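Local coordinates for protein fimbrium subunit Fim1C (Bacteroides vulgatus, PDB 4QB7) that is probably a component of the fimbrial tip, part of the filamentous surface appendages that mediate cell adhesion and biofilm formation, at residues T308-K316 against A335-N343. Sequence-based numbering, arbitrary orientation.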
ATOM      1  N   THR A 308     -10.088 -24.770 -11.349  1.00 40.62           N
ATOM      2  CA  THR A 308     -10.546 -23.431 -10.984  1.00 41.49           C
ATOM      3  C   THR A 308     -11.011 -23.387  -9.526  1.00 47.16           C
ATOM      4  O   THR A 308     -11.415 -24.407  -8.994  1.00 48.97           O
ATOM      5  CB  THR A 308     -11.652 -22.881 -11.920  1.00 47.74           C
ATOM      6  OG1 THR A 308     -12.913 -23.523 -11.685  1.00 41.72           O
ATOM      7  CG2 THR A 308     -11.249 -22.886 -13.376  1.00 48.33           C
ATOM      8  N   ASN A 309     -10.978 -22.191  -8.901  1.00 43.28           N
ATOM      9  CA  ASN A 309     -11.428 -21.905  -7.537  1.00 43.65           C
ATOM     10  C   ASN A 309     -10.674 -22.768  -6.509  1.00 46.71           C
ATOM     11  O   ASN A 309     -11.232 -23.125  -5.474  1.00 48.38           O
ATOM     12  CB  ASN A 309     -12.973 -22.050  -7.408  1.00 48.72           C
ATOM     13  CG  ASN A 309     -13.620 -21.258  -6.272  1.00 85.28           C
ATOM     14  OD1 ASN A 309     -13.269 -20.094  -5.989  1.00 85.06           O
ATOM     15  ND2 ASN A 309     -14.633 -21.854  -5.632  1.00 76.51           N
ATOM     16  N   LYS A 310      -9.389 -23.067  -6.784  1.00 42.09           N
ATOM     17  CA  LYS A 310      -8.509 -23.833  -5.897  1.00 41.43           C
ATOM     18  C   LYS A 310      -8.004 -22.895  -4.773  1.00 47.18           C
ATOM     19  O   LYS A 310      -7.382 -21.862  -5.010  1.00 46.17           O
ATOM     20  CB  LYS A 310      -7.356 -24.482  -6.699  1.00 42.12           C
ATOM     21  CG  LYS A 310      -6.177 -25.033  -5.905  1.00 51.92           C
ATOM     22  CD  LYS A 310      -6.550 -26.170  -4.956  1.00 66.88           C
ATOM     23  CE  LYS A 310      -5.429 -27.154  -4.749  1.00 79.40           C
ATOM     24  NZ  LYS A 310      -5.150 -27.932  -5.993  1.00 85.48           N
ATOM     25  N   GLU A 311      -8.332 -23.262  -3.549  1.00 46.46           N
ATOM     26  CA  GLU A 311      -8.011 -22.542  -2.331  1.00 46.24           C
ATOM     27  C   GLU A 311      -6.546 -22.721  -1.971  1.00 51.03           C
ATOM     28  O   GLU A 311      -6.005 -23.834  -2.018  1.00 51.33           O
ATOM     29  CB  GLU A 311      -8.899 -23.065  -1.211  1.00 48.30           C
ATOM     30  CG  GLU A 311      -8.965 -22.151  -0.022  1.00 58.34           C
ATOM     31  CD  GLU A 311      -9.791 -22.723   1.105  1.00 78.24           C
ATOM     32  OE1 GLU A 311      -9.218 -23.461   1.943  1.00 67.42           O
ATOM     33  OE2 GLU A 311     -11.001 -22.397   1.169  1.00 66.04           O
ATOM     34  N   VAL A 312      -5.905 -21.602  -1.636  1.00 46.15           N
ATOM     35  CA  VAL A 312      -4.508 -21.514  -1.229  1.00 44.37           C
ATOM     36  C   VAL A 312      -4.482 -20.620   0.010  1.00 49.88           C
ATOM     37  O   VAL A 312      -4.795 -19.442  -0.105  1.00 50.37           O
ATOM     38  CB  VAL A 312      -3.611 -20.981  -2.378  1.00 45.31           C
ATOM     39  CG1 VAL A 312      -2.186 -20.760  -1.914  1.00 45.35           C
ATOM     40  CG2 VAL A 312      -3.633 -21.895  -3.574  1.00 43.94           C
ATOM     41  N   SER A 313      -4.176 -21.179   1.193  1.00 47.54           N
ATOM     42  CA  SER A 313      -4.119 -20.400   2.428  1.00 47.72           C
ATOM     43  C   SER A 313      -2.836 -19.601   2.501  1.00 51.05           C
ATOM     44  O   SER A 313      -1.763 -20.140   2.216  1.00 51.41           O
ATOM     45  CB  SER A 313      -4.223 -21.303   3.655  1.00 52.47           C
ATOM     46  OG  SER A 313      -5.557 -21.706   3.926  1.00 63.95           O
ATOM     47  N   LEU A 314      -2.940 -18.311   2.873  1.00 45.56           N
ATOM     48  CA  LEU A 314      -1.778 -17.458   3.071  1.00 43.24           C
ATOM     49  C   LEU A 314      -1.277 -17.663   4.504  1.00 50.23           C
ATOM     50  O   LEU A 314      -2.092 -17.925   5.410  1.00 50.42           O
ATOM     51  CB  LEU A 314      -2.076 -15.987   2.766  1.00 41.04           C
ATOM     52  CG  LEU A 314      -2.462 -15.692   1.321  1.00 41.11           C
ATOM     53  CD1 LEU A 314      -2.888 -14.254   1.152  1.00 37.72           C
ATOM     54  CD2 LEU A 314      -1.360 -16.100   0.346  1.00 39.95           C
ATOM     55  N   PRO A 315       0.059 -17.623   4.737  1.00 47.32           N
ATOM     56  CA  PRO A 315       0.561 -17.924   6.095  1.00 47.67           C
ATOM     57  C   PRO A 315       0.198 -16.870   7.124  1.00 51.11           C
ATOM     58  O   PRO A 315      -0.282 -15.797   6.781  1.00 51.06           O
ATOM     59  CB  PRO A 315       2.083 -18.016   5.906  1.00 49.34           C
ATOM     60  CG  PRO A 315       2.376 -17.293   4.657  1.00 52.34           C
ATOM     61  CD  PRO A 315       1.170 -17.395   3.782  1.00 47.52           C
ATOM     62  N   LYS A 316       0.419 -17.186   8.394  1.00 48.54           N
ATOM     63  CA  LYS A 316       0.179 -16.239   9.471  1.00 48.37           C
ATOM     64  C   LYS A 316       1.222 -15.141   9.380  1.00 52.45           C
ATOM     65  O   LYS A 316       2.231 -15.311   8.684  1.00 51.04           O
ATOM     66  CB  LYS A 316       0.179 -16.916  10.865  1.00 51.33           C
ATOM     67  CG  LYS A 316       1.495 -17.542  11.327  1.00 51.72           C
ATOM     68  CD  LYS A 316       1.402 -17.879  12.805  1.00 59.69           C
ATOM     69  CE  LYS A 316       2.655 -18.478  13.404  1.00 77.43           C
ATOM     70  NZ  LYS A 316       2.610 -18.474  14.901  1.00 91.62           N
ATOM     71  N   ALA A 335       0.310 -34.324  -6.211  1.00 62.11           N
ATOM     72  CA  ALA A 335      -0.757 -34.154  -5.226  1.00 63.24           C
ATOM     73  C   ALA A 335      -1.740 -33.031  -5.624  1.00 71.54           C
ATOM     74  O   ALA A 335      -1.727 -32.568  -6.765  1.00 69.83           O
ATOM     75  CB  ALA A 335      -0.139 -33.868  -3.855  1.00 64.10           C
ATOM     76  N   ILE A 336      -2.625 -32.652  -4.670  1.00 72.72           N
ATOM     77  CA  ILE A 336      -3.658 -31.594  -4.702  1.00 72.49           C
ATOM     78  C   ILE A 336      -2.949 -30.284  -4.380  1.00 70.99           C
ATOM     79  O   ILE A 336      -2.972 -29.356  -5.164  1.00 70.36           O
ATOM     80  CB  ILE A 336      -4.771 -31.942  -3.628  1.00 78.06           C
ATOM     81  CG1 ILE A 336      -5.491 -33.265  -3.920  1.00 80.03           C
ATOM     82  CG2 ILE A 336      -5.761 -30.802  -3.347  1.00 79.70           C
ATOM     83  CD1 ILE A 336      -5.072 -34.447  -2.910  1.00 95.84           C
ATOM     84  N   LYS A 337      -2.276 -30.274  -3.226  1.00 64.95           N
ATOM     85  CA  LYS A 337      -1.488 -29.241  -2.556  1.00 63.01           C
ATOM     86  C   LYS A 337      -0.815 -28.188  -3.450  1.00 60.77           C
ATOM     87  O   LYS A 337      -0.271 -28.486  -4.519  1.00 58.79           O
ATOM     88  CB  LYS A 337      -0.379 -29.954  -1.767  1.00 66.50           C
ATOM     89  CG  LYS A 337       0.020 -29.311  -0.441  1.00 90.09           C
ATOM     90  CD  LYS A 337       1.146 -30.140   0.218  1.00104.87           C
ATOM     91  CE  LYS A 337       1.398 -29.824   1.677  1.00120.48           C
ATOM     92  NZ  LYS A 337       2.447 -30.707   2.258  1.00131.13           N
ATOM     93  N   ILE A 338      -0.867 -26.942  -2.963  1.00 54.56           N
ATOM     94  CA  ILE A 338      -0.164 -25.736  -3.428  1.00 50.81           C
ATOM     95  C   ILE A 338       0.418 -25.156  -2.168  1.00 51.88           C
ATOM     96  O   ILE A 338      -0.352 -24.843  -1.262  1.00 51.43           O
ATOM     97  CB  ILE A 338      -0.973 -24.685  -4.224  1.00 51.39           C
ATOM     98  CG1 ILE A 338      -1.663 -25.265  -5.449  1.00 50.58           C
ATOM     99  CG2 ILE A 338      -0.058 -23.533  -4.601  1.00 50.92           C
ATOM    100  CD1 ILE A 338      -2.436 -24.179  -6.318  1.00 51.41           C
ATOM    101  N   THR A 339       1.750 -25.088  -2.063  1.00 47.22           N
ATOM    102  CA  THR A 339       2.389 -24.562  -0.853  1.00 46.81           C
ATOM    103  C   THR A 339       2.836 -23.125  -1.104  1.00 47.77           C
ATOM    104  O   THR A 339       3.092 -22.768  -2.246  1.00 45.60           O
ATOM    105  CB  THR A 339       3.518 -25.476  -0.372  1.00 51.47           C
ATOM    106  OG1 THR A 339       4.501 -25.576  -1.377  1.00 53.85           O
ATOM    107  CG2 THR A 339       3.031 -26.851  -0.037  1.00 50.68           C
ATOM    108  N   VAL A 340       2.884 -22.295  -0.037  1.00 44.68           N
ATOM    109  CA  VAL A 340       3.180 -20.869  -0.139  1.00 44.15           C
ATOM    110  C   VAL A 340       4.391 -20.471   0.682  1.00 49.05           C
ATOM    111  O   VAL A 340       4.554 -20.926   1.806  1.00 49.62           O
ATOM    112  CB  VAL A 340       1.932 -20.025   0.293  1.00 47.58           C
ATOM    113  CG1 VAL A 340       2.160 -18.518   0.142  1.00 46.62           C
ATOM    114  CG2 VAL A 340       0.701 -20.438  -0.482  1.00 46.83           C
ATOM    115  N   GLU A 341       5.206 -19.573   0.123  1.00 46.32           N
ATOM    116  CA  GLU A 341       6.327 -18.918   0.793  1.00 47.02           C
ATOM    117  C   GLU A 341       6.033 -17.440   0.799  1.00 50.56           C
ATOM    118  O   GLU A 341       5.804 -16.858  -0.263  1.00 49.50           O
ATOM    119  CB  GLU A 341       7.689 -19.162   0.114  1.00 48.80           C
ATOM    120  CG  GLU A 341       8.119 -20.602  -0.092  1.00 63.01           C
ATOM    121  CD  GLU A 341       9.367 -20.719  -0.952  1.00 91.73           C
ATOM    122  OE1 GLU A 341      10.467 -20.407  -0.437  1.00 96.50           O
ATOM    123  OE2 GLU A 341       9.242 -21.067  -2.153  1.00 77.72           O
ATOM    124  N   ASP A 342       6.022 -16.832   1.974  1.00 47.47           N
ATOM    125  CA  ASP A 342       5.818 -15.395   2.112  1.00 46.34           C
ATOM    126  C   ASP A 342       7.191 -14.748   2.200  1.00 50.58           C
ATOM    127  O   ASP A 342       7.845 -14.812   3.242  1.00 52.35           O
ATOM    128  CB  ASP A 342       4.961 -15.105   3.361  1.00 48.20           C
ATOM    129  CG  ASP A 342       4.453 -13.693   3.551  1.00 52.99           C
ATOM    130  OD1 ASP A 342       4.876 -12.796   2.793  1.00 49.74           O
ATOM    131  OD2 ASP A 342       3.627 -13.484   4.462  1.00 60.33           O
ATOM    132  N   ASN A 343       7.662 -14.198   1.095  1.00 46.81           N
ATOM    133  CA  ASN A 343       8.948 -13.513   1.090  1.00 47.75           C
ATOM    134  C   ASN A 343       8.706 -12.058   1.431  1.00 51.41           C
ATOM    135  O   ASN A 343       7.981 -11.367   0.701  1.00 53.26           O
ATOM    136  CB  ASN A 343       9.647 -13.682  -0.254  1.00 50.08           C
ATOM    137  CG  ASN A 343       9.941 -15.122  -0.585  1.00 62.25           C
ATOM    138  OD1 ASN A 343       9.751 -15.560  -1.704  1.00 59.40           O
ATOM    139  ND2 ASN A 343      10.421 -15.892   0.373  1.00 54.51           N
TER
HETATM  140  O   HOH W   1      -3.690 -26.007  -1.390  1.00 65.74           O
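V312 meets V340 and I338 where two edge strands of different sheets run side by side; the axes of 310-313 and 338-343 approach to 7.2 Å and diverge by 34°. No backbone hydrogen bond joins them; side chains fill the gap. V312 divides its methyls between two partners: CG1, anti to the backbone N (chi1 174°), points to CG2 of V340, while CG2 rests 3.8 Å from CD1 of I338, the two side chains crossing at about a right angle. That same CD1 also touches the aliphatic part of K310, at CG. From there the lysine chain bends at chi2 and chi4, carrying NZ to the backbone O of I336, a hydrogen bond of 2.7 Å that comes from above the carbonyl plane, 45° out of it. At the other end P315 lies across V340, its CD 3.9 Å from V340 CG1, and its CG packs 3.6 Å from D342 CB. The carboxylate of D342 is held by T318 and H325. A water bonds to E311 O and, weakly, to I338 N. A methionine in place of K310 would probably leave the I336 carbonyl without its ammonium donor. The contact is thus a mainly apolar seam between the edges of two sheets, with one direct hydrogen bond, from a lysine to a backbone carbonyl, at the K310 end.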